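Local coordinates for protein Ent-copalyl diphosphate synthase (Streptomyces platensis, PDB 5BP8) that is a largely helical protein, probably of the terpene cyclase family, related to squalene-hopene cyclases, at residues L76-R88 / P98-L112. Residues are numbered along the deposited sequence; the frame is centred on the assembly and turned at random.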
loop_
_atom_site.group_PDB
_atom_site.type_symbol
_atom_site.label_atom_id
_atom_site.label_comp_id
_atom_site.label_asym_id
_atom_site.label_seq_id
_atom_site.Cartn_x
_atom_site.Cartn_y
_atom_site.Cartn_z
ATOM N N LEU A 76 4.302 -14.121 10.662
ATOM C CA LEU A 76 5.075 -13.683 11.841
ATOM C C LEU A 76 4.228 -12.847 12.806
ATOM O O LEU A 76 4.229 -13.106 14.016
ATOM C CB LEU A 76 6.338 -12.921 11.448
ATOM C CG LEU A 76 7.480 -13.765 10.841
ATOM C CD1 LEU A 76 8.490 -12.795 10.258
ATOM C CD2 LEU A 76 8.084 -14.706 11.876
ATOM N N SER A 77 3.495 -11.854 12.268
ATOM C CA SER A 77 2.689 -10.987 13.112
ATOM C C SER A 77 1.582 -11.762 13.835
ATOM O O SER A 77 1.378 -11.587 15.025
ATOM C CB SER A 77 2.071 -9.863 12.289
ATOM O OG SER A 77 1.506 -8.885 13.143
ATOM N N ALA A 78 0.881 -12.620 13.098
ATOM C CA ALA A 78 -0.206 -13.421 13.674
ATOM C C ALA A 78 0.276 -14.401 14.734
ATOM O O ALA A 78 -0.309 -14.491 15.853
ATOM C CB ALA A 78 -0.946 -14.161 12.568
ATOM N N VAL A 79 1.346 -15.123 14.417
ATOM C CA VAL A 79 1.901 -16.082 15.365
ATOM C C VAL A 79 2.377 -15.396 16.652
ATOM O O VAL A 79 2.051 -15.844 17.793
ATOM C CB VAL A 79 3.011 -16.933 14.712
ATOM C CG1 VAL A 79 3.803 -17.723 15.749
ATOM C CG2 VAL A 79 2.418 -17.843 13.646
ATOM N N GLU A 80 3.100 -14.287 16.497
ATOM C CA GLU A 80 3.552 -13.554 17.672
ATOM C C GLU A 80 2.358 -13.089 18.520
ATOM O O GLU A 80 2.384 -13.227 19.774
ATOM C CB GLU A 80 4.441 -12.373 17.282
ATOM C CG GLU A 80 5.253 -11.811 18.452
ATOM C CD GLU A 80 4.470 -10.907 19.374
ATOM O OE1 GLU A 80 3.480 -10.255 18.928
ATOM O OE2 GLU A 80 4.837 -10.845 20.580
ATOM N N ALA A 81 1.315 -12.567 17.865
ATOM C CA ALA A 81 0.127 -12.086 18.570
ATOM C C ALA A 81 -0.561 -13.220 19.310
ATOM O O ALA A 81 -0.982 -13.057 20.487
ATOM C CB ALA A 81 -0.831 -11.421 17.626
ATOM N N LEU A 82 -0.683 -14.373 18.660
ATOM C CA LEU A 82 -1.337 -15.511 19.307
ATOM C C LEU A 82 -0.551 -16.026 20.502
ATOM O O LEU A 82 -1.154 -16.333 21.549
ATOM C CB LEU A 82 -1.642 -16.645 18.315
ATOM C CG LEU A 82 -2.704 -16.294 17.248
ATOM C CD1 LEU A 82 -2.686 -17.307 16.105
ATOM C CD2 LEU A 82 -4.107 -16.186 17.851
ATOM N N LEU A 83 0.775 -16.083 20.389
ATOM C CA LEU A 83 1.604 -16.505 21.527
ATOM C C LEU A 83 1.457 -15.505 22.685
ATOM O O LEU A 83 1.314 -15.888 23.859
ATOM C CB LEU A 83 3.064 -16.666 21.129
ATOM C CG LEU A 83 3.420 -17.878 20.238
ATOM C CD1 LEU A 83 4.776 -17.702 19.578
ATOM C CD2 LEU A 83 3.374 -19.167 21.068
ATOM N N THR A 84 1.502 -14.217 22.359
ATOM C CA THR A 84 1.314 -13.181 23.362
ATOM C C THR A 84 -0.054 -13.303 24.046
ATOM O O THR A 84 -0.125 -13.263 25.288
ATOM C CB THR A 84 1.536 -11.777 22.764
ATOM O OG1 THR A 84 2.911 -11.661 22.389
ATOM C CG2 THR A 84 1.183 -10.679 23.753
ATOM N N GLU A 85 -1.121 -13.476 23.267
ATOM C CA GLU A 85 -2.468 -13.641 23.830
ATOM C C GLU A 85 -2.586 -14.865 24.726
ATOM O O GLU A 85 -3.157 -14.778 25.839
ATOM C CB GLU A 85 -3.511 -13.725 22.731
ATOM C CG GLU A 85 -4.946 -13.991 23.175
ATOM C CD GLU A 85 -5.552 -12.889 24.030
ATOM O OE1 GLU A 85 -5.115 -11.735 23.925
ATOM O OE2 GLU A 85 -6.485 -13.175 24.804
ATOM N N LEU A 86 -2.046 -15.994 24.259
ATOM C CA LEU A 86 -2.101 -17.254 25.020
ATOM C C LEU A 86 -1.361 -17.147 26.344
ATOM O O LEU A 86 -1.750 -17.791 27.324
ATOM C CB LEU A 86 -1.547 -18.404 24.184
ATOM C CG LEU A 86 -2.552 -18.904 23.161
ATOM C CD1 LEU A 86 -1.840 -19.621 22.025
ATOM C CD2 LEU A 86 -3.566 -19.806 23.841
ATOM N N ALA A 87 -0.342 -16.294 26.406
ATOM C CA ALA A 87 0.395 -16.098 27.664
ATOM C C ALA A 87 -0.257 -15.134 28.648
ATOM O O ALA A 87 0.250 -14.990 29.755
ATOM C CB ALA A 87 1.803 -15.616 27.375
ATOM N N ARG A 88 -1.323 -14.437 28.261
ATOM C CA ARG A 88 -1.885 -13.391 29.132
ATOM C C ARG A 88 -3.232 -13.825 29.702
ATOM O O ARG A 88 -3.760 -14.860 29.302
ATOM C CB ARG A 88 -1.990 -12.037 28.390
ATOM C CG ARG A 88 -2.951 -12.034 27.240
ATOM C CD ARG A 88 -3.401 -10.634 26.830
ATOM N NE ARG A 88 -2.334 -9.752 26.362
ATOM C CZ ARG A 88 -2.107 -9.387 25.093
ATOM N NH1 ARG A 88 -2.853 -9.827 24.050
ATOM N NH2 ARG A 88 -1.108 -8.559 24.873
ATOM N N PRO A 98 -8.596 -21.195 24.551
ATOM C CA PRO A 98 -7.149 -21.384 24.439
ATOM C C PRO A 98 -6.792 -22.489 23.415
ATOM O O PRO A 98 -5.885 -22.286 22.613
ATOM C CB PRO A 98 -6.734 -21.757 25.867
ATOM C CG PRO A 98 -7.747 -21.060 26.728
ATOM C CD PRO A 98 -9.037 -21.182 25.964
ATOM N N ASP A 99 -7.540 -23.597 23.395
ATOM C CA ASP A 99 -7.312 -24.644 22.383
ATOM C C ASP A 99 -7.519 -24.165 20.938
ATOM O O ASP A 99 -6.710 -24.500 20.069
ATOM C CB ASP A 99 -8.186 -25.876 22.641
ATOM C CG ASP A 99 -7.773 -26.650 23.892
ATOM O OD1 ASP A 99 -6.666 -26.452 24.437
ATOM O OD2 ASP A 99 -8.585 -27.470 24.350
ATOM N N ASP A 100 -8.573 -23.384 20.674
ATOM C CA ASP A 100 -8.766 -22.806 19.337
ATOM C C ASP A 100 -7.569 -21.921 18.925
ATOM O O ASP A 100 -7.044 -22.027 17.800
ATOM C CB ASP A 100 -10.027 -21.933 19.255
ATOM C CG ASP A 100 -11.317 -22.707 19.487
ATOM O OD1 ASP A 100 -12.188 -22.171 20.212
ATOM O OD2 ASP A 100 -11.471 -23.828 18.951
ATOM N N LEU A 101 -7.146 -21.051 19.829
ATOM C CA LEU A 101 -6.023 -20.168 19.520
ATOM C C LEU A 101 -4.724 -20.928 19.353
ATOM O O LEU A 101 -3.928 -20.612 18.432
ATOM C CB LEU A 101 -5.829 -19.112 20.585
ATOM C CG LEU A 101 -6.989 -18.152 20.821
ATOM C CD1 LEU A 101 -6.555 -17.134 21.864
ATOM C CD2 LEU A 101 -7.419 -17.478 19.537
ATOM N N ALA A 102 -4.522 -21.922 20.218
ATOM C CA ALA A 102 -3.330 -22.747 20.179
ATOM C C ALA A 102 -3.196 -23.539 18.867
ATOM O O ALA A 102 -2.071 -23.695 18.360
ATOM C CB ALA A 102 -3.280 -23.668 21.372
ATOM N N ALA A 103 -4.326 -24.005 18.320
ATOM C CA ALA A 103 -4.327 -24.757 17.099
ATOM C C ALA A 103 -3.852 -23.860 15.963
ATOM O O ALA A 103 -2.986 -24.254 15.163
ATOM C CB ALA A 103 -5.724 -25.278 16.786
ATOM N N ALA A 104 -4.448 -22.668 15.881
ATOM C CA ALA A 104 -4.037 -21.683 14.883
ATOM C C ALA A 104 -2.564 -21.338 15.029
ATOM O O ALA A 104 -1.817 -21.271 14.042
ATOM C CB ALA A 104 -4.885 -20.425 14.984
ATOM N N CYS A 105 -2.147 -21.101 16.255
ATOM C CA CYS A 105 -0.775 -20.728 16.530
ATOM C C CYS A 105 0.220 -21.803 16.093
ATOM O O CYS A 105 1.214 -21.509 15.381
ATOM C CB CYS A 105 -0.624 -20.446 18.005
ATOM S SG CYS A 105 0.975 -19.753 18.434
ATOM N N ALA A 106 -0.048 -23.046 16.491
ATOM C CA ALA A 106 0.841 -24.165 16.147
ATOM C C ALA A 106 0.930 -24.375 14.649
ATOM O O ALA A 106 2.029 -24.641 14.103
ATOM C CB ALA A 106 0.407 -25.431 16.840
ATOM N N ASP A 107 -0.195 -24.223 13.964
ATOM C CA ASP A 107 -0.171 -24.365 12.499
ATOM C C ASP A 107 0.589 -23.230 11.825
ATOM O O ASP A 107 1.254 -23.466 10.819
ATOM C CB ASP A 107 -1.582 -24.484 11.925
ATOM C CG ASP A 107 -2.269 -25.809 12.303
ATOM O OD1 ASP A 107 -3.509 -25.839 12.173
ATOM O OD2 ASP A 107 -1.574 -26.789 12.669
ATOM N N GLY A 108 0.506 -22.019 12.386
ATOM C CA GLY A 108 1.336 -20.884 11.956
ATOM C C GLY A 108 2.822 -21.118 12.154
ATOM O O GLY A 108 3.632 -20.846 11.265
ATOM N N LEU A 109 3.178 -21.671 13.301
ATOM C CA LEU A 109 4.572 -22.071 13.575
ATOM C C LEU A 109 5.067 -23.098 12.575
ATOM O O LEU A 109 6.202 -22.984 12.062
ATOM C CB LEU A 109 4.720 -22.609 15.001
ATOM C CG LEU A 109 4.585 -21.562 16.103
ATOM C CD1 LEU A 109 4.234 -22.165 17.461
ATOM C CD2 LEU A 109 5.826 -20.671 16.175
ATOM N N GLY A 110 4.215 -24.073 12.263
ATOM C CA GLY A 110 4.515 -25.045 11.236
ATOM C C GLY A 110 4.766 -24.403 9.890
ATOM O O GLY A 110 5.746 -24.750 9.215
ATOM N N ALA A 111 3.893 -23.489 9.464
ATOM C CA ALA A 111 4.088 -22.793 8.201
ATOM C C ALA A 111 5.390 -21.983 8.148
ATOM O O ALA A 111 6.037 -21.927 7.099
ATOM C CB ALA A 111 2.880 -21.902 7.865
ATOM N N LEU A 112 5.743 -21.328 9.247
ATOM C CA LEU A 112 7.016 -20.606 9.339
ATOM C C LEU A 112 8.218 -21.558 9.177
ATOM O O LEU A 112 9.126 -21.338 8.350
ATOM C CB LEU A 112 7.121 -19.852 10.659
ATOM C CG LEU A 112 6.187 -18.643 10.799
ATOM C CD1 LEU A 112 6.151 -18.159 12.244
ATOM C CD2 LEU A 112 6.636 -17.532 9.874
#
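V79 and C105 sit where the two antiparallel helices come nearest, their CA atoms 5.5 Å apart, and each side chain fills a hole in the opposite helix. V79 enters a pocket made by C105, G108, L109 and L112. Its two methyls part: CG2 lies against the bare backbone of G108, 3.6 Å from G108 C, where the absence of a side chain lets the valine settle, while CG1 meets L109 CD2 at 3.6 Å. In return, C105 is the knob between V79, L82, L83 and L86. With SG anti to the backbone N (chi1 -172°), the sulfur reaches L83, 3.6 Å from L83 CG, and its CB rests on L82 CB.

A third knob, L86, forks over the first turn of helix 98-116, CD2 reaching P98 O at 3.6 Å and CD1 lying over A102. L101 runs past it in the opposite sense and splits its own methyls between L82 CD2 and the aliphatic CG of E85, 3.8 Å from L101 CD1. At the other end the branches of L76 and L112 cross, CD2 to CD2 at 3.8 Å.

No hydrogen bond joins the segments; polar side-chain bonds stay within 76-88 or lead outward. The E85 carboxylate takes R88 NH1 in a salt bridge through OE1, which also accepts a bond from H47.

These consecutive helices form an antiparallel hairpin (axes of 76-86 and 98-112 9.1 Å apart, N-to-C directions at 142°), consistent with the helical barrel domains of this cyclase family. Helix 31-40 packs on S77 and A81, helix 127-144 on L76, E80 and T84.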